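Local structure of Blr6230 protein (Bradyrhizobium diazoefficiens, 5WCM) at residues A[36-41]-A[67-72]; A[61-66]-A[86-91]; A[94-99]-A[145-150]; A[98-103]-A[114-119]; A[169-174]-A[208-213]. The protein probably hydrolyses beta-lactam antibiotics as a zinc-dependent subclass B3 metallo-beta-lactamase, and binds 4-nitrobenzenesulfonamide at its active-site zinc ions. All coordinates share one frame; numbering follows the deposited sequence.

Interaction 1: A[36-41]-A[67-72]. With ZN (zinc ion), chain C; 4NZ (4-nitrobenzenesulfonamide), chain I.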
# COMPACT_ATOMS: atom_id res chain seq x y z
N ILE A 36 4.21 5.35 -12.78
CA ILE A 36 3.20 5.27 -11.74
C ILE A 36 3.93 5.19 -10.40
O ILE A 36 4.83 4.37 -10.23
CB ILE A 36 2.28 4.04 -11.91
CG1 ILE A 36 1.58 4.10 -13.28
CG2 ILE A 36 1.29 3.95 -10.75
CD1 ILE A 36 0.79 2.85 -13.61
N LEU A 37 3.54 6.05 -9.47
CA LEU A 37 4.06 6.02 -8.10
C LEU A 37 3.03 5.36 -7.20
O LEU A 37 1.89 5.81 -7.13
CB LEU A 37 4.35 7.43 -7.60
CG LEU A 37 4.90 7.55 -6.19
CD1 LEU A 37 6.29 6.98 -6.10
CD2 LEU A 37 4.90 8.99 -5.75
N MET A 38 3.45 4.28 -6.54
CA MET A 38 2.61 3.55 -5.59
C MET A 38 2.99 4.00 -4.19
O MET A 38 4.07 3.63 -3.68
CB MET A 38 2.81 2.04 -5.74
CG MET A 38 1.95 1.18 -4.82
SD MET A 38 0.17 1.29 -5.09
CE MET A 38 0.07 0.48 -6.69
N ASP A 39 2.13 4.84 -3.63
CA ASP A 39 2.24 5.39 -2.29
C ASP A 39 3.39 6.39 -2.14
O ASP A 39 4.16 6.64 -3.06
CB ASP A 39 2.29 4.28 -1.22
CG ASP A 39 0.97 3.55 -1.06
OD1 ASP A 39 -0.11 4.18 -1.16
OD2 ASP A 39 1.01 2.33 -0.84
N THR A 40 3.45 7.01 -0.96
CA THR A 40 4.61 7.78 -0.51
C THR A 40 4.93 7.33 0.92
O THR A 40 4.58 6.22 1.29
CB THR A 40 4.37 9.31 -0.63
OG1 THR A 40 3.20 9.70 0.08
CG2 THR A 40 4.25 9.70 -2.09
N ALA A 41 5.64 8.15 1.70
CA ALA A 41 6.02 7.77 3.04
C ALA A 41 5.57 8.87 4.00
O ALA A 41 4.64 9.61 3.73
CB ALA A 41 7.52 7.47 3.10
N LEU A 67 -0.90 6.24 -7.13
CA LEU A 67 -1.91 5.33 -6.59
C LEU A 67 -1.70 5.19 -5.09
O LEU A 67 -0.55 5.22 -4.63
CB LEU A 67 -1.85 3.95 -7.25
CG LEU A 67 -2.66 3.83 -8.55
CD1 LEU A 67 -2.36 4.89 -9.61
CD2 LEU A 67 -2.46 2.44 -9.14
N ASN A 68 -2.79 4.99 -4.36
CA ASN A 68 -2.71 4.78 -2.91
C ASN A 68 -3.26 3.41 -2.58
O ASN A 68 -4.30 2.99 -3.13
CB ASN A 68 -3.55 5.87 -2.19
CG ASN A 68 -3.40 5.93 -0.65
OD1 ASN A 68 -4.37 6.32 0.01
ND2 ASN A 68 -2.23 5.64 -0.09
N THR A 69 -2.60 2.73 -1.64
CA THR A 69 -3.15 1.53 -1.00
C THR A 69 -4.16 1.92 0.07
O THR A 69 -5.28 1.45 0.07
CB THR A 69 -2.05 0.65 -0.37
OG1 THR A 69 -1.20 1.46 0.45
CG2 THR A 69 -1.25 -0.08 -1.43
N HIS A 70 -3.76 2.77 0.99
CA HIS A 70 -4.69 3.25 2.02
C HIS A 70 -4.25 4.56 2.62
O HIS A 70 -3.06 4.88 2.65
CB HIS A 70 -4.93 2.21 3.12
CG HIS A 70 -3.80 2.06 4.11
ND1 HIS A 70 -2.80 1.12 3.97
CD2 HIS A 70 -3.54 2.71 5.27
CE1 HIS A 70 -1.99 1.20 5.02
NE2 HIS A 70 -2.41 2.16 5.82
N ALA A 71 -5.21 5.29 3.15
CA ALA A 71 -5.02 6.71 3.45
C ALA A 71 -4.63 6.96 4.90
O ALA A 71 -5.39 7.58 5.64
CB ALA A 71 -6.28 7.46 3.08
N HIS A 72 -3.45 6.48 5.28
CA HIS A 72 -2.78 6.85 6.54
C HIS A 72 -1.54 7.64 6.23
O HIS A 72 -0.94 7.44 5.17
CB HIS A 72 -2.44 5.63 7.40
CG HIS A 72 -3.63 4.92 7.96
ND1 HIS A 72 -3.58 3.59 8.35
CD2 HIS A 72 -4.90 5.34 8.19
CE1 HIS A 72 -4.77 3.24 8.80
NE2 HIS A 72 -5.59 4.27 8.71
ZN ZN C . -2.18 2.13 7.87
S 4NZ I . -0.28 1.57 10.08
C1 4NZ I . 0.77 5.07 12.67
N1 4NZ I . -0.35 1.92 8.58
O1 4NZ I . 0.76 0.61 10.24
C2 4NZ I . 0.50 5.31 11.34
O2 4NZ I . -1.59 1.17 10.48
C3 4NZ I . 0.17 4.23 10.53
C4 4NZ I . 0.14 2.96 11.06
C5 4NZ I . 0.40 2.74 12.41
C6 4NZ I . 0.71 3.81 13.22
N7 4NZ I . 1.28 6.17 13.50
O12 4NZ I . 1.48 7.25 12.96
O13 4NZ I . 1.45 5.97 14.69
O HOH W 1 -0.40 2.77 8.38
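The carboxylate of Asp39 and the amide of Asn68 have nearly perpendicular planes (85° apart), with ND2 meeting OD1 at 2.8 Å nearly straight along the C-O bond. Farther along, the rings of His70 and His72 both have the sulfonamide N1 at their edge and bind zinc through NE2 and ND1 respectively. Thr69 binds both Asp39 oxygens: its N is a second donor to OD1 (2.9 Å) and its OG1 donates to OD2, each from the syn side. Asp39, which follows strand 34-38, thus ties down the two residues just ahead of the HxHxDH zinc motif of the metallo-beta-lactamase fold, which begins at His70. His146 is the third protein ligand, and Cys170 O accepts from His70 ND1. Leu67 N to Leu37 O and Asp39 N to Leu67 O hold the parallel pairing of Met38 with Leu67. Met38, its CG anti to the backbone N (chi1 -178°), is bent so that SD sits 4.0 Å from Leu67 CB, while Ile36 CG2 meets Leu67 CD1 at 3.9 Å.

Interaction 2: A[61-66]-A[86-91]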
# COMPACT_ATOMS: atom_id res chain seq x y z
N ALA A 61 9.61 14.09 -12.39
CA ALA A 61 8.72 14.77 -13.34
C ALA A 61 7.97 13.83 -14.29
O ALA A 61 6.95 14.22 -14.84
CB ALA A 61 9.52 15.79 -14.15
N ASP A 62 8.45 12.60 -14.44
CA ASP A 62 7.80 11.60 -15.30
C ASP A 62 6.65 10.85 -14.64
O ASP A 62 6.01 10.02 -15.28
CB ASP A 62 8.83 10.61 -15.83
CG ASP A 62 9.77 11.24 -16.85
OD1 ASP A 62 9.44 12.33 -17.41
OD2 ASP A 62 10.82 10.62 -17.10
N ILE A 63 6.39 11.14 -13.36
CA ILE A 63 5.24 10.53 -12.68
C ILE A 63 3.95 11.11 -13.21
O ILE A 63 3.74 12.32 -13.12
CB ILE A 63 5.32 10.72 -11.15
CG1 ILE A 63 6.55 10.00 -10.60
CG2 ILE A 63 4.06 10.21 -10.48
CD1 ILE A 63 6.94 10.40 -9.19
N LYS A 64 3.08 10.24 -13.73
CA LYS A 64 1.80 10.63 -14.31
C LYS A 64 0.62 10.29 -13.42
O LYS A 64 -0.40 10.98 -13.45
CB LYS A 64 1.57 9.93 -15.66
CG LYS A 64 2.70 10.04 -16.66
CD LYS A 64 2.95 11.46 -17.09
CE LYS A 64 4.02 11.49 -18.18
NZ LYS A 64 4.20 12.85 -18.74
N LEU A 65 0.76 9.20 -12.68
CA LEU A 65 -0.29 8.71 -11.77
C LEU A 65 0.35 8.39 -10.43
O LEU A 65 1.43 7.83 -10.37
CB LEU A 65 -0.96 7.44 -12.31
CG LEU A 65 -1.71 7.55 -13.64
CD1 LEU A 65 -2.18 6.17 -14.06
CD2 LEU A 65 -2.87 8.54 -13.54
N ILE A 66 -0.39 8.73 -9.39
CA ILE A 66 -0.06 8.33 -8.04
C ILE A 66 -1.21 7.46 -7.57
O ILE A 66 -2.37 7.91 -7.61
CB ILE A 66 0.09 9.53 -7.09
CG1 ILE A 66 1.16 10.50 -7.60
CG2 ILE A 66 0.43 9.05 -5.68
CD1 ILE A 66 1.11 11.88 -6.94
N THR A 86 4.47 17.53 -9.95
CA THR A 86 4.44 16.73 -11.18
C THR A 86 3.23 16.95 -12.07
O THR A 86 3.26 16.64 -13.27
CB THR A 86 4.49 15.22 -10.85
OG1 THR A 86 3.32 14.85 -10.11
CG2 THR A 86 5.76 14.87 -10.08
N GLY A 87 2.13 17.43 -11.48
CA GLY A 87 0.84 17.48 -12.17
C GLY A 87 0.16 16.12 -12.34
O GLY A 87 -0.81 16.01 -13.09
N ALA A 88 0.64 15.10 -11.62
CA ALA A 88 0.04 13.76 -11.68
C ALA A 88 -1.38 13.73 -11.14
O ALA A 88 -1.82 14.61 -10.40
CB ALA A 88 0.91 12.78 -10.92
N GLN A 89 -2.10 12.69 -11.53
CA GLN A 89 -3.42 12.42 -10.99
C GLN A 89 -3.29 11.42 -9.85
O GLN A 89 -2.53 10.45 -9.96
CB GLN A 89 -4.35 11.88 -12.07
CG GLN A 89 -4.77 12.93 -13.10
CD GLN A 89 -5.66 12.34 -14.17
OE1 GLN A 89 -5.23 11.49 -14.95
NE2 GLN A 89 -6.88 12.78 -14.22
N LEU A 90 -4.08 11.63 -8.79
CA LEU A 90 -4.17 10.71 -7.64
C LEU A 90 -5.39 9.80 -7.77
O LEU A 90 -6.53 10.26 -7.98
CB LEU A 90 -4.23 11.48 -6.31
CG LEU A 90 -4.48 10.66 -5.03
CD1 LEU A 90 -3.36 9.67 -4.78
CD2 LEU A 90 -4.67 11.55 -3.83
N VAL A 91 -5.13 8.51 -7.64
CA VAL A 91 -6.13 7.46 -7.77
C VAL A 91 -6.19 6.67 -6.46
O VAL A 91 -5.16 6.21 -5.97
CB VAL A 91 -5.77 6.50 -8.92
CG1 VAL A 91 -6.87 5.47 -9.13
CG2 VAL A 91 -5.46 7.27 -10.20
O HOH W 2 5.72 16.63 -14.55
O HOH W 3 2.62 14.34 -14.52
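Ile66 bonds the neighbouring strand through both its backbone N and its O: the N gives a nearly straight bond to Gln89 O (2.8 Å, 171°), and the O receives one from Val91 N, also 2.8 Å. Gln89 N adds a longer bond to Lys64 O at 3.1 Å, the donor tilted out of the carbonyl plane. This is the parallel pairing of strands 63-67 and 89-93, whose short segments run 4.7 Å apart with their directions 28° from each other. Ahead of the strand pairing, two waters bridge the backbones: one joins Ala61 O to Thr86 O, the other joins Ile63 O to the same Thr86 O. Thr86 OG1 accepts from Ala88 N, an ST turn that leads the chain off helix 79-86, and is also bonded to Ile82 O.

The packing divides between the two sheet faces. On one, the Leu65 and Gln89 side chains run alongside each other, Leu65 CD2 lying 3.9 Å from Gln89 CB. On the other, Ile66 straddles two partners, CG1 against Ala88 CB and CG2 against Leu90 CD1 (3.9 Å).

Helix 79-86 makes the return in this beta-alpha-beta crossover and covers Ile66 with Phe79, Ile82 and Lys83. Strand 130-133 lies against Leu65 and Val91 on the opposite face, while strand 34-38 flanks strand 63-67 within the sheet.

Interaction 3: A[94-99]-A[145-150]. With ZN (zinc ion), chain C; 4NZ (4-nitrobenzenesulfonamide), chain I.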
# COMPACT_ATOMS: atom_id res chain seq x y z
N GLU A 94 -12.61 4.74 -3.31
CA GLU A 94 -13.62 5.78 -3.09
C GLU A 94 -13.87 6.10 -1.61
O GLU A 94 -13.99 7.26 -1.27
CB GLU A 94 -14.90 5.48 -3.84
CG GLU A 94 -15.73 4.32 -3.36
CD GLU A 94 -16.99 4.11 -4.18
OE1 GLU A 94 -17.34 4.98 -5.03
OE2 GLU A 94 -17.64 3.07 -3.98
N ARG A 95 -13.93 5.11 -0.74
CA ARG A 95 -14.25 5.36 0.66
C ARG A 95 -13.09 5.98 1.46
O ARG A 95 -13.28 6.42 2.58
CB ARG A 95 -14.77 4.09 1.32
CG ARG A 95 -16.13 3.65 0.79
CD ARG A 95 -16.72 2.47 1.54
NE ARG A 95 -17.89 1.92 0.86
CZ ARG A 95 -18.53 0.81 1.24
NH1 ARG A 95 -19.59 0.39 0.56
NH2 ARG A 95 -18.11 0.13 2.30
N ASP A 96 -11.87 6.01 0.88
CA ASP A 96 -10.75 6.75 1.48
C ASP A 96 -10.68 8.19 0.99
O ASP A 96 -9.90 8.98 1.52
CB ASP A 96 -9.41 6.04 1.26
CG ASP A 96 -9.09 5.03 2.35
OD1 ASP A 96 -9.90 4.80 3.28
OD2 ASP A 96 -7.97 4.45 2.28
N LYS A 97 -11.48 8.56 -0.01
CA LYS A 97 -11.46 9.94 -0.52
C LYS A 97 -11.65 10.99 0.59
O LYS A 97 -10.87 11.94 0.63
CB LYS A 97 -12.45 10.11 -1.68
CG LYS A 97 -12.53 11.51 -2.26
CD LYS A 97 -13.49 11.56 -3.44
CE LYS A 97 -13.62 12.96 -4.01
NZ LYS A 97 -14.50 12.94 -5.21
N PRO A 98 -12.60 10.79 1.51
CA PRO A 98 -12.75 11.84 2.53
C PRO A 98 -11.50 11.98 3.42
O PRO A 98 -11.15 13.08 3.84
CB PRO A 98 -13.96 11.38 3.35
CG PRO A 98 -14.75 10.51 2.39
CD PRO A 98 -13.72 9.83 1.54
N LEU A 99 -10.83 10.86 3.69
CA LEU A 99 -9.60 10.85 4.50
C LEU A 99 -8.47 11.60 3.80
O LEU A 99 -7.78 12.43 4.38
CB LEU A 99 -9.14 9.42 4.81
CG LEU A 99 -9.90 8.59 5.87
CD1 LEU A 99 -11.38 8.47 5.63
CD2 LEU A 99 -9.30 7.20 5.96
N GLY A 145 -11.02 -2.43 5.73
CA GLY A 145 -10.81 -2.87 7.10
C GLY A 145 -9.77 -1.97 7.72
O GLY A 145 -10.05 -1.17 8.61
N HIS A 146 -8.54 -2.11 7.24
CA HIS A 146 -7.45 -1.28 7.76
C HIS A 146 -7.75 0.21 7.53
O HIS A 146 -7.40 1.04 8.37
CB HIS A 146 -6.13 -1.73 7.16
CG HIS A 146 -4.95 -0.98 7.68
ND1 HIS A 146 -4.29 -1.33 8.84
CD2 HIS A 146 -4.35 0.14 7.23
CE1 HIS A 146 -3.33 -0.46 9.07
NE2 HIS A 146 -3.32 0.44 8.09
N SER A 147 -8.38 0.51 6.40
CA SER A 147 -9.01 1.81 6.17
C SER A 147 -10.33 1.51 5.43
O SER A 147 -10.47 0.44 4.84
CB SER A 147 -8.11 2.77 5.39
OG SER A 147 -8.05 2.37 4.04
N PRO A 148 -11.28 2.46 5.41
CA PRO A 148 -12.57 2.13 4.78
C PRO A 148 -12.48 1.96 3.27
O PRO A 148 -13.30 1.25 2.70
CB PRO A 148 -13.47 3.32 5.16
CG PRO A 148 -12.55 4.40 5.56
CD PRO A 148 -11.32 3.75 6.12
N GLY A 149 -11.48 2.59 2.65
CA GLY A 149 -11.25 2.51 1.20
C GLY A 149 -9.98 1.81 0.77
O GLY A 149 -9.52 2.01 -0.34
N CYS A 150 -9.44 0.99 1.65
CA CYS A 150 -8.17 0.28 1.44
C CYS A 150 -8.27 -0.54 0.14
O CYS A 150 -9.19 -1.34 -0.02
CB CYS A 150 -7.97 -0.64 2.66
SG CYS A 150 -6.32 -1.19 3.10
ZN ZN C . -2.18 2.13 7.87
S 4NZ I . -0.28 1.57 10.08
C1 4NZ I . 0.77 5.07 12.67
N1 4NZ I . -0.35 1.92 8.58
O1 4NZ I . 0.76 0.61 10.24
C2 4NZ I . 0.50 5.31 11.34
O2 4NZ I . -1.59 1.17 10.48
C3 4NZ I . 0.17 4.23 10.53
C4 4NZ I . 0.14 2.96 11.06
C5 4NZ I . 0.40 2.74 12.41
C6 4NZ I . 0.71 3.81 13.22
N7 4NZ I . 1.28 6.17 13.50
O12 4NZ I . 1.48 7.25 12.96
O13 4NZ I . 1.45 5.97 14.69
O HOH W 4 -15.70 0.31 3.88
O HOH W 1 -0.40 2.77 8.38
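Asp96 and the turn from Ser147 to Cys150 are joined by two hydrogen bonds to the two oxygens of one carboxylate. Ser147 OG donates to the syn lone pair of OD2 at 2.7 Å; the hydroxyl is placed for this by lying between its own backbone N and carbonyl carbon (chi1 73°). Gly149 N meets OD1 at 2.8 Å from well above the carboxylate plane, 70° out of it. OD2 has a further donor in Ala71 N, so this buried acid also ties the turn to the zinc-binding loop.

The carbon contacts gather round Pro148. Its CD sits 3.3 Å from Asp96 OD1, and Leu99 CD2 touches the same Pro148 CD at 4.0 Å. Arg95 lays CB against Pro148 O (3.5 Å) before its extended chain leads outward, where a water links NH2 back to that same oxygen. Gly149 packs against the Arg95-Asp96 backbone, its CA 4.2 Å from Arg95 CA.

Metal coordination comes from His146, just ahead of the type I turn: NE2 binds zinc at 2.1 Å, sharing the ion with His70 and His72, and ND1 is held by Thr173 O.

The contact therefore sets the 3-10 turn 94-96, which follows strand 89-93 and leads into helix 97-102, against the active-site loop between strands 136-142 and 151-159. The Cys150-Cys170 disulfide fastens that loop to the chain leaving strand 162-168.

Interaction 4: A[98-103]-A[114-119]. With 4NZ (4-nitrobenzenesulfonamide), chain I.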
# COMPACT_ATOMS: atom_id res chain seq x y z
N PRO A 98 -12.60 10.79 1.51
CA PRO A 98 -12.75 11.84 2.53
C PRO A 98 -11.50 11.98 3.42
O PRO A 98 -11.15 13.08 3.84
CB PRO A 98 -13.96 11.38 3.35
CG PRO A 98 -14.75 10.51 2.39
CD PRO A 98 -13.72 9.83 1.54
N LEU A 99 -10.83 10.86 3.69
CA LEU A 99 -9.60 10.85 4.50
C LEU A 99 -8.47 11.60 3.80
O LEU A 99 -7.78 12.43 4.38
CB LEU A 99 -9.14 9.42 4.81
CG LEU A 99 -9.90 8.59 5.87
CD1 LEU A 99 -11.38 8.47 5.63
CD2 LEU A 99 -9.30 7.20 5.96
N LEU A 100 -8.31 11.30 2.53
CA LEU A 100 -7.27 11.93 1.71
C LEU A 100 -7.51 13.42 1.58
O LEU A 100 -6.58 14.23 1.73
CB LEU A 100 -7.19 11.27 0.32
CG LEU A 100 -6.61 9.86 0.34
CD1 LEU A 100 -6.97 9.08 -0.92
CD2 LEU A 100 -5.10 9.92 0.53
N GLU A 101 -8.75 13.78 1.28
CA GLU A 101 -9.11 15.18 1.08
C GLU A 101 -9.15 16.00 2.36
O GLU A 101 -9.05 17.23 2.31
CB GLU A 101 -10.40 15.28 0.27
CG GLU A 101 -10.25 14.60 -1.08
CD GLU A 101 -11.16 15.08 -2.18
OE1 GLU A 101 -12.14 15.80 -1.89
OE2 GLU A 101 -10.88 14.73 -3.33
N GLY A 102 -9.29 15.34 3.52
CA GLY A 102 -9.28 16.03 4.81
C GLY A 102 -7.95 15.99 5.54
O GLY A 102 -7.73 16.78 6.46
N GLY A 103 -7.09 15.05 5.18
CA GLY A 103 -5.80 14.85 5.85
C GLY A 103 -5.89 14.45 7.30
O GLY A 103 -5.09 14.91 8.11
N LEU A 114 -1.39 12.45 13.54
CA LEU A 114 -1.79 11.53 12.46
C LEU A 114 -2.28 12.26 11.23
O LEU A 114 -2.68 11.64 10.24
CB LEU A 114 -2.83 10.52 12.95
CG LEU A 114 -2.40 9.67 14.15
CD1 LEU A 114 -3.57 8.86 14.67
CD2 LEU A 114 -1.21 8.76 13.83
N ALA A 115 -2.22 13.58 11.26
CA ALA A 115 -2.62 14.40 10.11
C ALA A 115 -1.55 14.37 9.01
O ALA A 115 -0.39 14.04 9.25
CB ALA A 115 -2.90 15.84 10.52
N PHE A 116 -1.99 14.70 7.80
CA PHE A 116 -1.09 14.84 6.68
C PHE A 116 -1.61 15.91 5.73
O PHE A 116 -2.77 16.30 5.83
CB PHE A 116 -0.92 13.49 5.94
CG PHE A 116 -2.21 12.86 5.47
CD1 PHE A 116 -2.91 11.96 6.28
CD2 PHE A 116 -2.71 13.12 4.19
CE1 PHE A 116 -4.08 11.36 5.82
CE2 PHE A 116 -3.86 12.52 3.73
CZ PHE A 116 -4.55 11.63 4.54
N PRO A 117 -0.78 16.37 4.80
CA PRO A 117 -1.25 17.42 3.91
C PRO A 117 -2.37 16.92 2.99
O PRO A 117 -2.22 15.92 2.27
CB PRO A 117 0.02 17.82 3.12
CG PRO A 117 1.16 17.40 4.01
CD PRO A 117 0.66 16.12 4.61
N ALA A 118 -3.50 17.60 3.03
CA ALA A 118 -4.68 17.19 2.30
C ALA A 118 -4.44 17.19 0.80
O ALA A 118 -3.70 18.04 0.29
CB ALA A 118 -5.85 18.09 2.65
N VAL A 119 -5.06 16.24 0.11
CA VAL A 119 -4.83 16.06 -1.31
C VAL A 119 -6.14 15.64 -1.96
O VAL A 119 -6.88 14.81 -1.43
CB VAL A 119 -3.69 15.05 -1.56
CG1 VAL A 119 -4.02 13.67 -1.00
CG2 VAL A 119 -3.32 15.00 -3.03
S 4NZ I . -0.28 1.57 10.08
C1 4NZ I . 0.77 5.07 12.67
N1 4NZ I . -0.35 1.92 8.58
O1 4NZ I . 0.76 0.61 10.24
C2 4NZ I . 0.50 5.31 11.34
O2 4NZ I . -1.59 1.17 10.48
C3 4NZ I . 0.17 4.23 10.53
C4 4NZ I . 0.14 2.96 11.06
C5 4NZ I . 0.40 2.74 12.41
C6 4NZ I . 0.71 3.81 13.22
N7 4NZ I . 1.28 6.17 13.50
O12 4NZ I . 1.48 7.25 12.96
O13 4NZ I . 1.45 5.97 14.69
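Phe116 lays one ring face over Gly103, whose CA stands 3.6 Å from the ring centroid and only 11° off its normal, a CH-pi contact. Here the C-terminal end of helix 97-102 in the metallo-beta-lactamase fold, closing at a glycine with positive phi (63°), is met by the loop before strand 123-125. Gly103 CA also makes a close CA-H...O contact with Phe116 O (3.4 Å). The CG of Phe116 is tucked between the backbone N and carbonyl carbon (chi1 55°), which brings the ring against Gly103. Its CZ comes 3.3 Å from Leu99 O.

Two backbone bonds bracket this ring contact: Phe116 N to Gly103 O at 3.1 Å, and Val119 N to Leu100 O at 3.0 Å, both donors above the carbonyl planes. Between them Ala118 CB presses on Glu101 O (3.3 Å).

Further out, Leu73 and Thr76 of helix 73-76 touch the ring, and Phe79 packs on both Leu100 and Val119. Glu101 OE2 accepts from Val121 N, holding the chain beyond Val119 to the helix. Leu114, at the start of 114-119, belongs to the inhibitor pocket: its CD2 lies 3.2 Å from nitro oxygen O12 of 4-nitrobenzenesulfonamide.

Interaction 5: A[169-174]-A[208-213]. With ZN (zinc ion), chain D.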
# COMPACT_ATOMS: atom_id res chain seq x y z
N PHE A 169 -0.86 -5.54 -1.78
CA PHE A 169 -1.88 -5.73 -0.76
C PHE A 169 -1.93 -4.48 0.11
O PHE A 169 -0.91 -3.94 0.47
CB PHE A 169 -1.57 -6.97 0.09
CG PHE A 169 -2.56 -7.21 1.21
CD1 PHE A 169 -3.88 -7.48 0.93
CD2 PHE A 169 -2.16 -7.16 2.55
CE1 PHE A 169 -4.80 -7.67 1.95
CE2 PHE A 169 -3.07 -7.38 3.57
CZ PHE A 169 -4.39 -7.63 3.28
N CYS A 170 -3.13 -4.02 0.45
CA CYS A 170 -3.26 -2.66 1.00
C CYS A 170 -2.93 -2.50 2.48
O CYS A 170 -2.75 -1.38 2.91
CB CYS A 170 -4.65 -2.10 0.73
SG CYS A 170 -5.92 -2.75 1.80
N SER A 171 -2.86 -3.63 3.19
CA SER A 171 -2.66 -3.79 4.65
C SER A 171 -3.93 -4.36 5.27
O SER A 171 -5.03 -3.95 4.93
CB SER A 171 -2.26 -2.51 5.41
OG SER A 171 -0.92 -2.13 5.15
N GLY A 172 -3.75 -5.27 6.21
CA GLY A 172 -4.84 -5.89 6.96
C GLY A 172 -4.61 -5.96 8.45
O GLY A 172 -5.27 -6.75 9.13
N THR A 173 -3.70 -5.15 8.97
CA THR A 173 -3.42 -5.10 10.40
C THR A 173 -4.50 -4.30 11.12
O THR A 173 -5.14 -3.43 10.54
CB THR A 173 -2.07 -4.45 10.67
OG1 THR A 173 -2.08 -3.15 10.07
CG2 THR A 173 -0.93 -5.31 10.12
N VAL A 174 -4.69 -4.60 12.40
CA VAL A 174 -5.59 -3.79 13.26
C VAL A 174 -4.94 -2.44 13.60
O VAL A 174 -5.59 -1.40 13.52
CB VAL A 174 -5.99 -4.56 14.54
CG1 VAL A 174 -6.80 -3.68 15.49
CG2 VAL A 174 -6.81 -5.77 14.15
N LEU A 208 3.15 -8.03 -2.42
CA LEU A 208 3.78 -6.79 -1.98
C LEU A 208 2.83 -6.08 -1.03
O LEU A 208 1.71 -6.52 -0.83
CB LEU A 208 4.13 -5.90 -3.19
CG LEU A 208 5.07 -6.55 -4.22
CD1 LEU A 208 5.28 -5.65 -5.43
CD2 LEU A 208 6.41 -6.92 -3.60
N GLY A 209 3.26 -4.96 -0.49
CA GLY A 209 2.42 -4.18 0.43
C GLY A 209 3.11 -2.90 0.82
O GLY A 209 4.25 -2.63 0.41
N PRO A 210 2.43 -2.08 1.64
CA PRO A 210 2.92 -0.73 1.93
C PRO A 210 3.91 -0.66 3.08
O PRO A 210 4.45 0.42 3.35
CB PRO A 210 1.65 0.04 2.22
CG PRO A 210 0.71 -0.96 2.74
CD PRO A 210 1.03 -2.25 2.07
N HIS A 211 4.17 -1.80 3.73
CA HIS A 211 5.28 -1.94 4.66
C HIS A 211 6.05 -3.18 4.26
O HIS A 211 5.44 -4.20 3.89
CB HIS A 211 4.77 -2.09 6.11
CG HIS A 211 4.14 -0.84 6.66
ND1 HIS A 211 4.87 0.24 7.13
CD2 HIS A 211 2.84 -0.49 6.80
CE1 HIS A 211 4.05 1.19 7.54
NE2 HIS A 211 2.80 0.77 7.36
N PRO A 212 7.39 -3.13 4.33
CA PRO A 212 8.19 -4.29 3.90
C PRO A 212 7.92 -5.55 4.70
O PRO A 212 8.12 -6.66 4.17
CB PRO A 212 9.63 -3.80 4.00
CG PRO A 212 9.60 -2.57 4.84
CD PRO A 212 8.24 -1.98 4.66
N GLU A 213 7.43 -5.38 5.93
CA GLU A 213 7.07 -6.52 6.81
C GLU A 213 5.91 -7.34 6.27
O GLU A 213 5.73 -8.50 6.68
CB GLU A 213 6.70 -6.04 8.23
CG GLU A 213 7.86 -5.43 9.00
CD GLU A 213 8.05 -3.93 8.79
OE1 GLU A 213 7.51 -3.33 7.82
OE2 GLU A 213 8.78 -3.34 9.61
ZN ZN D . 1.22 2.11 7.45
O HOH W 1 -0.40 2.77 8.38
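Pro210 presents the CD-CG side of its ring to the backbone of Phe169 and Cys170, CD lying 3.0 Å from Phe169 O and CG 3.5 Å from Cys170 O. These are the loops that follow two parallel neighbours, strands 162-168 and 206-208, at the active-site end of one sheet of the metallo-beta-lactamase fold. In one of its two conformers Ser171 also turns OG toward Pro210 CG, but that approach is doubtful given the disorder.

Phe169 points its ring the other way. With CG anti to the backbone N (chi1 178°), the ring leaves the contact to pack on Leu245 of helix 237-259, and Ser171 N sits over one ring face, offset toward the rim. CB stays behind, 3.4 Å from Leu208 O, the same oxygen that accepts from Phe169 N at 2.9 Å; the donor stands well out of the carbonyl plane. Gly209 CA adds a CA-H...O contact to Phe169 O.

Past Pro210 the chain delivers His211 to the second active-site zinc, which Asp74 and His75 also bind. His211 ND1 donates to Gly23 O, while NE2 binds zinc at 2.1 Å.

Interactions 1 and 2 are successive pairings within one sheet, sharing strand 63-67, but 1 is fully buried and ends in charged and metal-binding groups, whereas 2 runs out to the surface and finishes in bridging waters. Interactions 3 and 4 both use helix 97-102, 3 through a carboxylate in the turn leading into it and 4 through an aromatic ring at its end, where burial is only partial. Interaction 5, as deep as 1, belongs to the other sheet and relies on backbone and proline contacts. Around the two active-site zinc ions 1, 3 and 5 converge, whereas 4 reaches only the nitro end of the inhibitor and 2 lies farther off.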